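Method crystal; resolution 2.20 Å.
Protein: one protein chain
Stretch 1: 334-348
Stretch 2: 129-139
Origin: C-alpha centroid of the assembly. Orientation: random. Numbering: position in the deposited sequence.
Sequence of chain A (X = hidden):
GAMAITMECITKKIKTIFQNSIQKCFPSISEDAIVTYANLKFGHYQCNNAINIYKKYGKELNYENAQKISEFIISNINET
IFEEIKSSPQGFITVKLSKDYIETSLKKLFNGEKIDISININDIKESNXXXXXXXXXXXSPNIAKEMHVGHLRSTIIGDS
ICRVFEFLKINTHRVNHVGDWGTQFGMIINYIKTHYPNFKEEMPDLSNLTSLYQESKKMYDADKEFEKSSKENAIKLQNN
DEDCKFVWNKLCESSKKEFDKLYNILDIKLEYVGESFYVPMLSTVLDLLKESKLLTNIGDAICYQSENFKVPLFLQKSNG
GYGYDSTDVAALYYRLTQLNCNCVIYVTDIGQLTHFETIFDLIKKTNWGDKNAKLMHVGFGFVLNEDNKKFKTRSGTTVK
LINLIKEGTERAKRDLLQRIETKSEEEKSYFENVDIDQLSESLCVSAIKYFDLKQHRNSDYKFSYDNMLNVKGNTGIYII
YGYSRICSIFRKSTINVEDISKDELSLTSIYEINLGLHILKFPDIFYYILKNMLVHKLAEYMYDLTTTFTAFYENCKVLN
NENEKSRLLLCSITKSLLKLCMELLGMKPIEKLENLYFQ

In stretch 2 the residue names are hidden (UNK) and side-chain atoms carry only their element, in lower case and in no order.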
# COMPACT_ATOMS: atom_id res chain seq x y z
N TYR A 334 6.54 -22.49 -0.81
CA TYR A 334 5.40 -22.76 0.06
C TYR A 334 4.20 -21.90 -0.33
O TYR A 334 3.10 -22.40 -0.45
CB TYR A 334 5.78 -22.51 1.53
CG TYR A 334 4.62 -22.65 2.51
CD1 TYR A 334 4.23 -23.90 3.00
CD2 TYR A 334 3.90 -21.53 2.92
CE1 TYR A 334 3.15 -24.02 3.89
CE2 TYR A 334 2.84 -21.63 3.81
CZ TYR A 334 2.47 -22.88 4.28
OH TYR A 334 1.41 -22.94 5.15
N ARG A 335 4.43 -20.60 -0.53
CA ARG A 335 3.34 -19.68 -0.85
C ARG A 335 2.70 -20.05 -2.18
O ARG A 335 1.47 -19.99 -2.33
CB ARG A 335 3.87 -18.24 -0.87
CG ARG A 335 4.34 -17.82 0.53
CD ARG A 335 5.25 -16.61 0.55
NE ARG A 335 5.49 -16.22 1.93
CZ ARG A 335 6.24 -15.20 2.34
NH1 ARG A 335 6.85 -14.39 1.48
NH2 ARG A 335 6.35 -14.97 3.64
N LEU A 336 3.51 -20.50 -3.13
CA LEU A 336 2.98 -20.80 -4.47
C LEU A 336 2.26 -22.15 -4.54
O LEU A 336 1.19 -22.26 -5.16
CB LEU A 336 4.12 -20.76 -5.49
CG LEU A 336 4.61 -19.35 -5.82
CD1 LEU A 336 5.85 -19.44 -6.69
CD2 LEU A 336 3.53 -18.55 -6.53
N THR A 337 2.85 -23.18 -3.91
CA THR A 337 2.31 -24.53 -4.03
C THR A 337 1.29 -24.87 -2.93
O THR A 337 0.35 -25.62 -3.16
CB THR A 337 3.44 -25.61 -4.01
OG1 THR A 337 4.07 -25.63 -2.73
CG2 THR A 337 4.48 -25.32 -5.09
N GLN A 338 1.47 -24.32 -1.73
CA GLN A 338 0.61 -24.72 -0.61
C GLN A 338 -0.48 -23.69 -0.32
O GLN A 338 -1.58 -24.06 0.09
CB GLN A 338 1.45 -25.00 0.65
CG GLN A 338 2.67 -25.89 0.39
CD GLN A 338 2.33 -27.25 -0.25
OE1 GLN A 338 1.45 -27.98 0.22
NE2 GLN A 338 3.05 -27.59 -1.33
N LEU A 339 -0.18 -22.41 -0.52
CA LEU A 339 -1.19 -21.36 -0.32
C LEU A 339 -1.83 -20.96 -1.65
O LEU A 339 -2.78 -20.19 -1.67
CB LEU A 339 -0.56 -20.14 0.35
CG LEU A 339 -0.06 -20.34 1.78
CD1 LEU A 339 0.39 -19.00 2.35
CD2 LEU A 339 -1.14 -20.99 2.66
N ASN A 340 -1.30 -21.47 -2.76
CA ASN A 340 -1.83 -21.17 -4.08
C ASN A 340 -1.91 -19.68 -4.38
O ASN A 340 -2.87 -19.19 -4.97
CB ASN A 340 -3.21 -21.83 -4.25
CG ASN A 340 -3.13 -23.37 -4.23
OD1 ASN A 340 -2.60 -23.97 -5.17
ND2 ASN A 340 -3.62 -24.00 -3.15
N CYS A 341 -0.87 -18.95 -3.97
CA CYS A 341 -0.83 -17.50 -4.16
C CYS A 341 -0.79 -17.11 -5.63
O CYS A 341 -0.05 -17.69 -6.43
CB CYS A 341 0.37 -16.91 -3.42
SG CYS A 341 0.15 -16.79 -1.63
N ASN A 342 -1.58 -16.10 -5.97
CA ASN A 342 -1.59 -15.55 -7.33
C ASN A 342 -0.78 -14.26 -7.39
O ASN A 342 -0.31 -13.85 -8.45
CB ASN A 342 -3.02 -15.32 -7.77
CG ASN A 342 -3.84 -16.59 -7.70
OD1 ASN A 342 -4.75 -16.71 -6.87
ND2 ASN A 342 -3.50 -17.56 -8.54
N CYS A 343 -0.56 -13.66 -6.23
CA CYS A 343 0.27 -12.49 -6.15
C CYS A 343 1.03 -12.50 -4.81
O CYS A 343 0.44 -12.71 -3.76
CB CYS A 343 -0.58 -11.22 -6.31
SG CYS A 343 0.30 -9.67 -6.12
N VAL A 344 2.34 -12.30 -4.88
CA VAL A 344 3.15 -12.22 -3.67
C VAL A 344 3.97 -10.96 -3.65
O VAL A 344 4.80 -10.70 -4.54
CB VAL A 344 4.11 -13.42 -3.50
CG1 VAL A 344 4.81 -13.35 -2.15
CG2 VAL A 344 3.35 -14.74 -3.64
N ILE A 345 3.77 -10.20 -2.59
CA ILE A 345 4.36 -8.90 -2.50
C ILE A 345 5.31 -8.86 -1.33
O ILE A 345 4.92 -9.15 -0.22
CB ILE A 345 3.25 -7.82 -2.34
CG1 ILE A 345 2.39 -7.75 -3.61
CG2 ILE A 345 3.85 -6.49 -1.97
CD1 ILE A 345 1.02 -7.05 -3.39
N TYR A 346 6.57 -8.54 -1.59
CA TYR A 346 7.59 -8.40 -0.57
C TYR A 346 7.87 -6.92 -0.28
O TYR A 346 8.43 -6.23 -1.12
CB TYR A 346 8.87 -9.09 -1.02
CG TYR A 346 8.75 -10.59 -1.09
CD1 TYR A 346 8.22 -11.21 -2.21
CD2 TYR A 346 9.18 -11.40 -0.02
CE1 TYR A 346 8.12 -12.59 -2.28
CE2 TYR A 346 9.07 -12.80 -0.08
CZ TYR A 346 8.54 -13.37 -1.22
OH TYR A 346 8.42 -14.72 -1.33
N VAL A 347 7.50 -6.46 0.90
CA VAL A 347 7.77 -5.08 1.31
C VAL A 347 9.10 -5.02 2.06
O VAL A 347 9.17 -5.51 3.18
CB VAL A 347 6.62 -4.54 2.21
CG1 VAL A 347 6.97 -3.16 2.75
CG2 VAL A 347 5.31 -4.53 1.48
N THR A 348 10.16 -4.47 1.45
CA THR A 348 11.46 -4.40 2.14
C THR A 348 12.33 -3.19 1.76
O THR A 348 11.99 -2.46 0.84
CB THR A 348 12.36 -5.66 1.86
OG1 THR A 348 13.02 -5.51 0.59
CG2 THR A 348 11.58 -6.97 1.88
N UNK A 129 -5.56 -11.38 -15.61
CA UNK A 129 -4.89 -11.26 -14.31
C UNK A 129 -5.71 -11.85 -13.17
O UNK A 129 -6.90 -11.54 -13.02
c UNK A 129 -3.35 -7.68 -14.65
c UNK A 129 -4.55 -9.81 -14.00
o UNK A 129 -4.20 -6.82 -14.95
o UNK A 129 -2.28 -7.40 -14.07
c UNK A 129 -3.62 -9.14 -15.00
N UNK A 130 -5.08 -12.69 -12.37
CA UNK A 130 -5.75 -13.36 -11.26
C UNK A 130 -5.29 -12.78 -9.92
O UNK A 130 -4.10 -12.67 -9.66
c UNK A 130 -5.47 -14.87 -11.33
c UNK A 130 -6.33 -15.69 -10.38
o UNK A 130 -6.81 -15.20 -9.36
n UNK A 130 -6.52 -16.96 -10.71
N UNK A 131 -6.24 -12.40 -9.06
CA UNK A 131 -5.89 -11.96 -7.71
C UNK A 131 -6.63 -12.80 -6.68
O UNK A 131 -6.99 -12.30 -5.62
c UNK A 131 -3.49 -7.79 -9.52
o UNK A 131 -2.59 -6.96 -10.14
c UNK A 131 -5.60 -8.95 -9.45
c UNK A 131 -4.71 -8.08 -10.10
c UNK A 131 -5.26 -9.53 -8.22
c UNK A 131 -4.02 -9.23 -7.67
c UNK A 131 -3.14 -8.37 -8.30
c UNK A 131 -6.22 -10.47 -7.51
N UNK A 132 -6.84 -14.08 -7.00
CA UNK A 132 -7.54 -14.99 -6.11
C UNK A 132 -6.94 -14.97 -4.72
O UNK A 132 -7.64 -14.71 -3.74
N UNK A 133 -5.65 -15.23 -4.63
CA UNK A 133 -4.99 -15.22 -3.33
C UNK A 133 -3.80 -14.29 -3.36
O UNK A 133 -2.88 -14.48 -4.15
n UNK A 133 -5.51 -18.71 -3.61
c UNK A 133 -5.66 -17.63 -2.85
o UNK A 133 -6.61 -17.47 -2.08
c UNK A 133 -4.53 -16.62 -2.91
N UNK A 134 -3.80 -13.31 -2.48
CA UNK A 134 -2.68 -12.38 -2.39
C UNK A 134 -1.98 -12.52 -1.05
O UNK A 134 -2.63 -12.60 -0.01
c UNK A 134 -3.16 -10.90 -2.57
c UNK A 134 -2.02 -9.93 -2.28
c UNK A 134 -3.74 -10.67 -3.98
N UNK A 135 -0.65 -12.54 -1.08
CA UNK A 135 0.12 -12.57 0.15
C UNK A 135 1.03 -11.35 0.22
O UNK A 135 1.75 -11.07 -0.72
c UNK A 135 1.73 -14.06 1.56
c UNK A 135 0.95 -13.86 0.26
c UNK A 135 3.12 -13.43 1.49
c UNK A 135 1.84 -15.56 1.90
N UNK A 136 1.02 -10.67 1.37
CA UNK A 136 1.90 -9.53 1.60
C UNK A 136 2.87 -9.86 2.74
O UNK A 136 2.48 -10.16 3.88
c UNK A 136 1.10 -8.24 1.92
c UNK A 136 2.04 -7.03 2.10
c UNK A 136 0.05 -7.96 0.82
N UNK A 137 4.16 -9.82 2.41
CA UNK A 137 5.25 -10.13 3.33
C UNK A 137 5.84 -8.82 3.83
O UNK A 137 6.47 -8.11 3.05
c UNK A 137 7.44 -11.44 3.50
o UNK A 137 7.89 -10.70 4.40
o UNK A 137 7.90 -12.59 3.29
c UNK A 137 6.30 -10.98 2.61
N UNK A 138 5.63 -8.50 5.10
CA UNK A 138 6.08 -7.22 5.62
C UNK A 138 6.40 -7.23 7.11
O UNK A 138 6.17 -8.23 7.80
c UNK A 138 1.61 -7.51 6.32
c UNK A 138 3.20 -5.29 6.83
c UNK A 138 2.87 -7.38 5.71
c UNK A 138 1.94 -5.40 7.44
c UNK A 138 5.03 -6.11 5.30
c UNK A 138 3.69 -6.28 5.98
c UNK A 138 1.14 -6.52 7.18
N UNK A 139 6.98 -6.11 7.54
CA UNK A 139 7.49 -5.84 8.89
C UNK A 139 8.82 -6.54 9.13
O UNK A 139 9.86 -5.90 9.18
o UNK A 139 6.81 -5.63 11.18
c UNK A 139 6.47 -6.23 9.96

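Position 129 carries three side-chain carbons in a row, the last bearing two oxygens. It lies out of reach of stretch 1. This is a glutamate, Glu129; the carboxylate group and the chain length settle it.

Position 130 has two carbons, the second bearing one oxygen and one nitrogen. Its backbone O lies 3.4 Å from CB of Asn342. A short amide side chain is asparagine, so this is Asn130. Here the assignment of O and N is supported by a bond within the stretch: N of residue 132 donates to OD1 of Asn130 at 2.6 Å.

Position 131 has one carbon, then a six-carbon ring bearing one oxygen. CA-to-CB points away from stretch 1, but the ring comes back toward Cys343. A hydroxylated ring is tyrosine, Tyr131. Its CD1 lies 4.2 Å from CB of Cys343.

Position 132 has no side-chain atoms. Its CA sits 3.4 Å from OD1 of Asn342. It is glycine, Gly132. An ideal CB here would lie 2.8 Å from OD1 of Asn342, a clash.

Position 133 has two carbons, the second bearing one oxygen and one nitrogen. The nitrogen lies 3.0 Å from O of Asn340. This is Asn133, and its ND2 donates a hydrogen bond to that carbonyl. The backbone N of Asn133 donates to OD1 of Asn342 at 2.8 Å. Its O accepts from N of Asn342 at 2.8 Å and from N of Cys343 at 3.2 Å.

Position 134 has three carbons, forked at the first. One branch lies 4.0 Å from CB of Cys343, the other 4.3 Å from CD1 of Ile345. This is valine, Val134.

Position 135 has four carbons, forked at the second. It touches Arg335, Leu339, Cys341 and Val344. This is leucine, Leu135. Its CD1 is 3.6 Å from CG of Arg335 and 3.8 Å from CD1 of Leu339, while its CD2 lies over one face of the guanidinium.

Position 136 again has three carbons forked at the first, near Ile345 and Val347. This is Val136; CG1 is 4.2 Å from CG2 of Val347.

Position 137 has two carbons, the second bearing two oxygens. One oxygen lies at the edge of the Arg335 guanidinium, near its plane. This is aspartate, Asp137. Its OD2 accepts from NH1 of Arg335 at 2.8 Å and NH2 of Arg335 at 2.9 Å, forming a salt bridge.

Position 138 has one carbon and a six-carbon ring with no oxygen. Its CB lies 3.8 Å from CB of Val347, and the ring leads away. This is Phe138.

Position 139 has one carbon and one oxygen and makes no contact with stretch 1. It is Ser139.

The contact is a parallel pairing of two strands. Backbone bonds alternate along it, from Leu135 N to Cys343 O (2.9 Å) through Val347 N to Asp137 O (2.9 Å). Val134 and Val136 share one sheet face with Cys343 and Ile345. Leu135 and Asp137 occupy the other, where Arg335 joins apolar packing to charge pairing. Before the regular ladder, Asn133 and Asn342 bond to each other in both directions, and Asn133 ND2 adds the bond to Asn340 O.

Stretch 2, residues 129-139: ENYGNVLVDFS
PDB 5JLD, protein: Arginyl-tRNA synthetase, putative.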